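Local coordinates for protein putative Endoribonuclease L-PSP (Entamoeba histolytica, PDB 3M1X) that is of uncharacterised function but belongs to the RutC (YjgF/YER057c/UK114) family and may have deaminase activity, at residues A[89-103]-A[134-148]. Residues are numbered along the deposited sequence; the frame is centred on the assembly and turned at random.
Sequences GSSMDKVVKTTCLLA and LPKGALVEVECIATL
L101 drops its isobutyl fork into the hollow between L134 and E141: CB lies 4.0 Å from L134 CD2, while both methyls, CD1 and CD2, face E141 OE2 from the same side. A chi1 of -60° turns CG away from the carbonyl, and the branch runs alongside the extended E141 chain. F129 of the third subunit covers L101 and L134, so bulky apolar groups suit this patch of the subunit interface. There, too, E143 stretches alongside the compact, branched T99, CG to T99 CB 3.7 Å; its OE1 forms an intersubunit salt bridge with K97 of the third subunit. Strands 95-102 and 140-146 run antiparallel in the central sheet of the trimeric YjgF-type fold, and their other face lies under the helices. At the middle of this face the side chains are short: C100 SG sits 4.1 Å from V142 CG1, under F111 and V77, and T98 CG2 abuts C144 CB. A classic beta bulge puts V96 and K97 both opposite I145; I145 O accepts a 2.8 Å bond from V96 N and a weak one from K97 N. Beyond it, A146's small methyl leaves room for S90 OG to reach T147 O (2.7 Å), and K94's straight arm crosses T147, bringing NZ within 2.8 Å of C-terminal L148 O.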
loop_
_atom_site.group_PDB
_atom_site.type_symbol
_atom_site.label_atom_id
_atom_site.label_comp_id
_atom_site.label_asym_id
_atom_site.label_seq_id
_atom_site.Cartn_x
_atom_site.Cartn_y
_atom_site.Cartn_z
ATOM N N GLY A 89 -9.019 18.295 7.922
ATOM C CA GLY A 89 -8.816 19.521 7.124
ATOM C C GLY A 89 -8.622 19.279 5.659
ATOM O O GLY A 89 -8.218 20.194 4.963
ATOM N N SER A 90 -8.924 18.080 5.208
ATOM C CA SER A 90 -8.841 17.680 3.807
ATOM C C SER A 90 -10.223 17.471 3.203
ATOM O O SER A 90 -11.226 17.981 3.763
ATOM C CB SER A 90 -7.885 16.488 3.714
ATOM O OG SER A 90 -7.622 16.152 2.366
ATOM N N SER A 91 -10.339 16.731 2.129
ATOM C CA SER A 91 -11.580 16.530 1.423
ATOM C C SER A 91 -11.400 15.355 0.466
ATOM O O SER A 91 -10.283 14.985 0.142
ATOM C CB SER A 91 -11.964 17.746 0.670
ATOM O OG SER A 91 -11.076 17.932 -0.435
ATOM N N MET A 92 -12.503 14.840 -0.045
ATOM C CA MET A 92 -12.445 13.846 -1.074
ATOM C C MET A 92 -11.700 14.343 -2.319
ATOM O O MET A 92 -10.932 13.619 -2.939
ATOM C CB MET A 92 -13.826 13.343 -1.451
ATOM C CG MET A 92 -14.500 12.609 -0.274
ATOM S SD MET A 92 -13.814 10.953 0.010
ATOM C CE MET A 92 -14.708 10.035 -1.283
ATOM N N ASP A 93 -11.900 15.606 -2.684
ATOM C CA ASP A 93 -11.224 16.170 -3.853
ATOM C C ASP A 93 -9.745 16.333 -3.688
ATOM O O ASP A 93 -9.034 16.488 -4.684
ATOM C CB ASP A 93 -11.782 17.577 -4.196
ATOM C CG ASP A 93 -13.064 17.549 -4.911
ATOM O OD1 ASP A 93 -13.526 16.522 -5.428
ATOM O OD2 ASP A 93 -13.701 18.623 -4.984
ATOM N N LYS A 94 -9.247 16.240 -2.463
ATOM C CA LYS A 94 -7.823 16.319 -2.163
ATOM C C LYS A 94 -7.151 14.971 -2.035
ATOM O O LYS A 94 -5.975 14.885 -1.691
ATOM C CB LYS A 94 -7.615 17.198 -0.944
ATOM C CG LYS A 94 -7.805 18.684 -1.220
ATOM C CD LYS A 94 -7.697 19.511 0.033
ATOM C CE LYS A 94 -7.837 21.022 -0.275
ATOM N NZ LYS A 94 -7.678 21.843 0.941
ATOM N N VAL A 95 -7.860 13.869 -2.304
ATOM C CA VAL A 95 -7.300 12.545 -2.263
ATOM C C VAL A 95 -6.371 12.358 -3.454
ATOM O O VAL A 95 -6.787 12.542 -4.604
ATOM C CB VAL A 95 -8.358 11.467 -2.179
ATOM C CG1 VAL A 95 -7.756 10.075 -2.315
ATOM C CG2 VAL A 95 -9.141 11.601 -0.887
ATOM N N VAL A 96 -5.144 11.933 -3.203
ATOM C CA VAL A 96 -4.182 11.710 -4.325
ATOM C C VAL A 96 -4.136 10.275 -4.717
ATOM O O VAL A 96 -3.905 10.008 -5.927
ATOM C CB VAL A 96 -2.728 12.224 -4.047
ATOM C CG1 VAL A 96 -2.805 13.693 -3.765
ATOM C CG2 VAL A 96 -1.962 11.445 -2.941
ATOM N N LYS A 97 -4.336 9.331 -3.820
ATOM C CA LYS A 97 -4.141 7.919 -4.096
ATOM C C LYS A 97 -5.000 7.142 -3.141
ATOM O O LYS A 97 -5.031 7.435 -1.951
ATOM C CB LYS A 97 -2.632 7.572 -3.875
ATOM C CG LYS A 97 -2.232 6.126 -3.810
ATOM C CD LYS A 97 -2.402 5.438 -5.129
ATOM C CE LYS A 97 -1.780 3.976 -5.165
ATOM N NZ LYS A 97 -2.336 3.179 -4.059
ATOM N N THR A 98 -5.642 6.075 -3.617
ATOM C CA THR A 98 -6.333 5.099 -2.796
ATOM C C THR A 98 -5.815 3.697 -3.068
ATOM O O THR A 98 -5.226 3.442 -4.109
ATOM C CB THR A 98 -7.843 5.128 -3.057
ATOM O OG1 THR A 98 -8.072 4.586 -4.344
ATOM C CG2 THR A 98 -8.456 6.500 -2.930
ATOM N N THR A 99 -6.063 2.832 -2.115
ATOM C CA THR A 99 -5.873 1.428 -2.291
ATOM C C THR A 99 -7.172 0.770 -1.847
ATOM O O THR A 99 -7.653 1.013 -0.722
ATOM C CB THR A 99 -4.678 0.859 -1.526
ATOM O OG1 THR A 99 -3.523 1.614 -1.902
ATOM C CG2 THR A 99 -4.450 -0.618 -1.875
ATOM N N CYS A 100 -7.735 -0.065 -2.709
ATOM C CA CYS A 100 -9.069 -0.657 -2.557
ATOM C C CYS A 100 -8.951 -2.165 -2.473
ATOM O O CYS A 100 -8.517 -2.796 -3.434
ATOM C CB CYS A 100 -9.949 -0.242 -3.730
ATOM S SG CYS A 100 -10.157 1.539 -3.911
ATOM N N LEU A 101 -9.282 -2.691 -1.288
ATOM C CA LEU A 101 -9.136 -4.106 -0.971
ATOM C C LEU A 101 -10.472 -4.747 -0.917
ATOM O O LEU A 101 -11.387 -4.253 -0.213
ATOM C CB LEU A 101 -8.427 -4.276 0.361
ATOM C CG LEU A 101 -7.020 -3.697 0.503
ATOM C CD1 LEU A 101 -6.997 -2.217 0.807
ATOM C CD2 LEU A 101 -6.273 -4.490 1.620
ATOM N N LEU A 102 -10.654 -5.839 -1.615
ATOM C CA LEU A 102 -11.934 -6.595 -1.629
ATOM C C LEU A 102 -11.752 -7.949 -1.039
ATOM O O LEU A 102 -10.734 -8.586 -1.258
ATOM C CB LEU A 102 -12.415 -6.724 -3.091
ATOM C CG LEU A 102 -12.746 -5.416 -3.761
ATOM C CD1 LEU A 102 -12.885 -5.656 -5.281
ATOM C CD2 LEU A 102 -13.975 -4.774 -3.176
ATOM N N ALA A 103 -12.785 -8.442 -0.411
ATOM C CA ALA A 103 -12.814 -9.842 0.034
ATOM C C ALA A 103 -12.991 -10.756 -1.153
ATOM O O ALA A 103 -12.592 -11.931 -1.095
ATOM C CB ALA A 103 -13.926 -10.089 1.086
ATOM N N LEU A 134 -10.138 -10.016 5.028
ATOM C CA LEU A 134 -9.983 -8.665 5.651
ATOM C C LEU A 134 -10.341 -8.735 7.154
ATOM O O LEU A 134 -11.101 -9.653 7.589
ATOM C CB LEU A 134 -10.885 -7.656 4.969
ATOM C CG LEU A 134 -10.540 -7.400 3.522
ATOM C CD1 LEU A 134 -11.570 -6.476 2.852
ATOM C CD2 LEU A 134 -9.117 -6.779 3.377
ATOM N N PRO A 135 -9.884 -7.775 7.947
ATOM C CA PRO A 135 -10.258 -7.753 9.371
ATOM C C PRO A 135 -11.765 -7.801 9.543
ATOM O O PRO A 135 -12.530 -7.165 8.816
ATOM C CB PRO A 135 -9.613 -6.470 9.879
ATOM C CG PRO A 135 -8.397 -6.301 8.928
ATOM C CD PRO A 135 -8.969 -6.666 7.616
ATOM N N LYS A 136 -12.133 -8.591 10.558
ATOM C CA LYS A 136 -13.539 -8.606 11.039
ATOM C C LYS A 136 -14.506 -9.183 10.019
ATOM O O LYS A 136 -15.716 -9.016 10.132
ATOM C CB LYS A 136 -13.934 -7.237 11.558
ATOM C CG LYS A 136 -12.858 -6.819 12.652
ATOM C CD LYS A 136 -13.013 -5.392 13.136
ATOM C CE LYS A 136 -11.918 -4.977 14.121
ATOM N NZ LYS A 136 -12.222 -3.553 14.467
ATOM N N GLY A 137 -13.977 -9.852 9.026
ATOM C CA GLY A 137 -14.786 -10.379 8.001
ATOM C C GLY A 137 -15.326 -9.350 7.039
ATOM O O GLY A 137 -16.264 -9.597 6.284
ATOM N N ALA A 138 -14.739 -8.157 7.008
ATOM C CA ALA A 138 -15.235 -7.113 6.090
ATOM C C ALA A 138 -15.175 -7.544 4.670
ATOM O O ALA A 138 -14.258 -8.293 4.241
ATOM C CB ALA A 138 -14.318 -5.852 6.301
ATOM N N LEU A 139 -16.060 -7.012 3.863
ATOM C CA LEU A 139 -16.053 -7.304 2.465
ATOM C C LEU A 139 -15.188 -6.373 1.605
ATOM O O LEU A 139 -14.903 -6.633 0.461
ATOM C CB LEU A 139 -17.486 -7.213 1.919
ATOM C CG LEU A 139 -18.475 -8.248 2.466
ATOM C CD1 LEU A 139 -19.795 -8.025 1.800
ATOM C CD2 LEU A 139 -17.919 -9.716 2.321
ATOM N N VAL A 140 -14.830 -5.220 2.172
ATOM C CA VAL A 140 -14.143 -4.130 1.466
ATOM C C VAL A 140 -13.450 -3.269 2.490
ATOM O O VAL A 140 -13.990 -3.025 3.558
ATOM C CB VAL A 140 -15.133 -3.354 0.597
ATOM C CG1 VAL A 140 -16.369 -2.897 1.366
ATOM C CG2 VAL A 140 -14.470 -2.180 -0.092
ATOM N N GLU A 141 -12.256 -2.794 2.132
ATOM C CA GLU A 141 -11.458 -1.913 2.924
ATOM C C GLU A 141 -10.824 -0.919 1.991
ATOM O O GLU A 141 -10.279 -1.331 0.968
ATOM C CB GLU A 141 -10.408 -2.743 3.665
ATOM C CG GLU A 141 -9.478 -1.943 4.550
ATOM C CD GLU A 141 -8.294 -2.786 5.105
ATOM O OE1 GLU A 141 -8.608 -3.725 5.685
ATOM O OE2 GLU A 141 -7.145 -2.412 4.825
ATOM N N VAL A 142 -10.813 0.380 2.301
ATOM C CA VAL A 142 -10.208 1.406 1.426
ATOM C C VAL A 142 -9.361 2.334 2.281
ATOM O O VAL A 142 -9.854 2.897 3.249
ATOM C CB VAL A 142 -11.252 2.193 0.644
ATOM C CG1 VAL A 142 -10.503 3.249 -0.255
ATOM C CG2 VAL A 142 -12.125 1.278 -0.258
ATOM N N GLU A 143 -8.103 2.423 1.938
ATOM C CA GLU A 143 -7.180 3.418 2.526
ATOM C C GLU A 143 -6.860 4.485 1.513
ATOM O O GLU A 143 -7.105 4.333 0.299
ATOM C CB GLU A 143 -5.902 2.762 3.022
ATOM C CG GLU A 143 -5.141 2.027 1.902
ATOM C CD GLU A 143 -3.864 1.455 2.294
ATOM O OE1 GLU A 143 -3.392 1.511 3.382
ATOM O OE2 GLU A 143 -3.232 0.804 1.379
ATOM N N CYS A 144 -6.300 5.601 1.947
ATOM C CA CYS A 144 -5.886 6.662 1.004
ATOM C C CYS A 144 -4.849 7.578 1.584
ATOM O O CYS A 144 -4.615 7.587 2.792
ATOM C CB CYS A 144 -7.115 7.419 0.529
ATOM S SG CYS A 144 -7.794 8.605 1.703
ATOM N N ILE A 145 -4.259 8.367 0.693
ATOM C CA ILE A 145 -3.439 9.485 1.066
ATOM C C ILE A 145 -3.991 10.703 0.392
ATOM O O ILE A 145 -4.441 10.671 -0.759
ATOM C CB ILE A 145 -1.927 9.305 0.730
ATOM C CG1 ILE A 145 -1.078 10.477 1.308
ATOM C CG2 ILE A 145 -1.730 9.154 -0.751
ATOM C CD1 ILE A 145 0.354 10.402 0.900
ATOM N N ALA A 146 -4.003 11.811 1.113
ATOM C CA ALA A 146 -4.561 13.066 0.662
ATOM C C ALA A 146 -3.651 14.188 1.011
ATOM O O ALA A 146 -2.724 14.088 1.834
ATOM C CB ALA A 146 -5.947 13.304 1.272
ATOM N N THR A 147 -3.878 15.373 0.409
ATOM C CA THR A 147 -3.228 16.594 0.791
ATOM C C THR A 147 -4.152 17.429 1.646
ATOM O O THR A 147 -5.343 17.417 1.525
ATOM C CB THR A 147 -2.739 17.394 -0.418
ATOM O OG1 THR A 147 -1.977 18.510 -0.032
ATOM C CG2 THR A 147 -3.870 17.824 -1.358
ATOM N N LEU A 148 -3.537 18.232 2.493
ATOM C CA LEU A 148 -4.183 19.399 3.077
ATOM C C LEU A 148 -4.438 20.448 2.022
ATOM O O LEU A 148 -5.277 21.368 2.301
ATOM C CB LEU A 148 -3.362 19.992 4.230
ATOM C CG LEU A 148 -3.224 19.105 5.465
ATOM C CD1 LEU A 148 -2.336 19.869 6.494
ATOM C CD2 LEU A 148 -4.503 18.681 6.038
ATOM O OXT LEU A 148 -3.798 20.406 0.952
HETATM O O HOH W 1 -6.326 22.134 4.774
#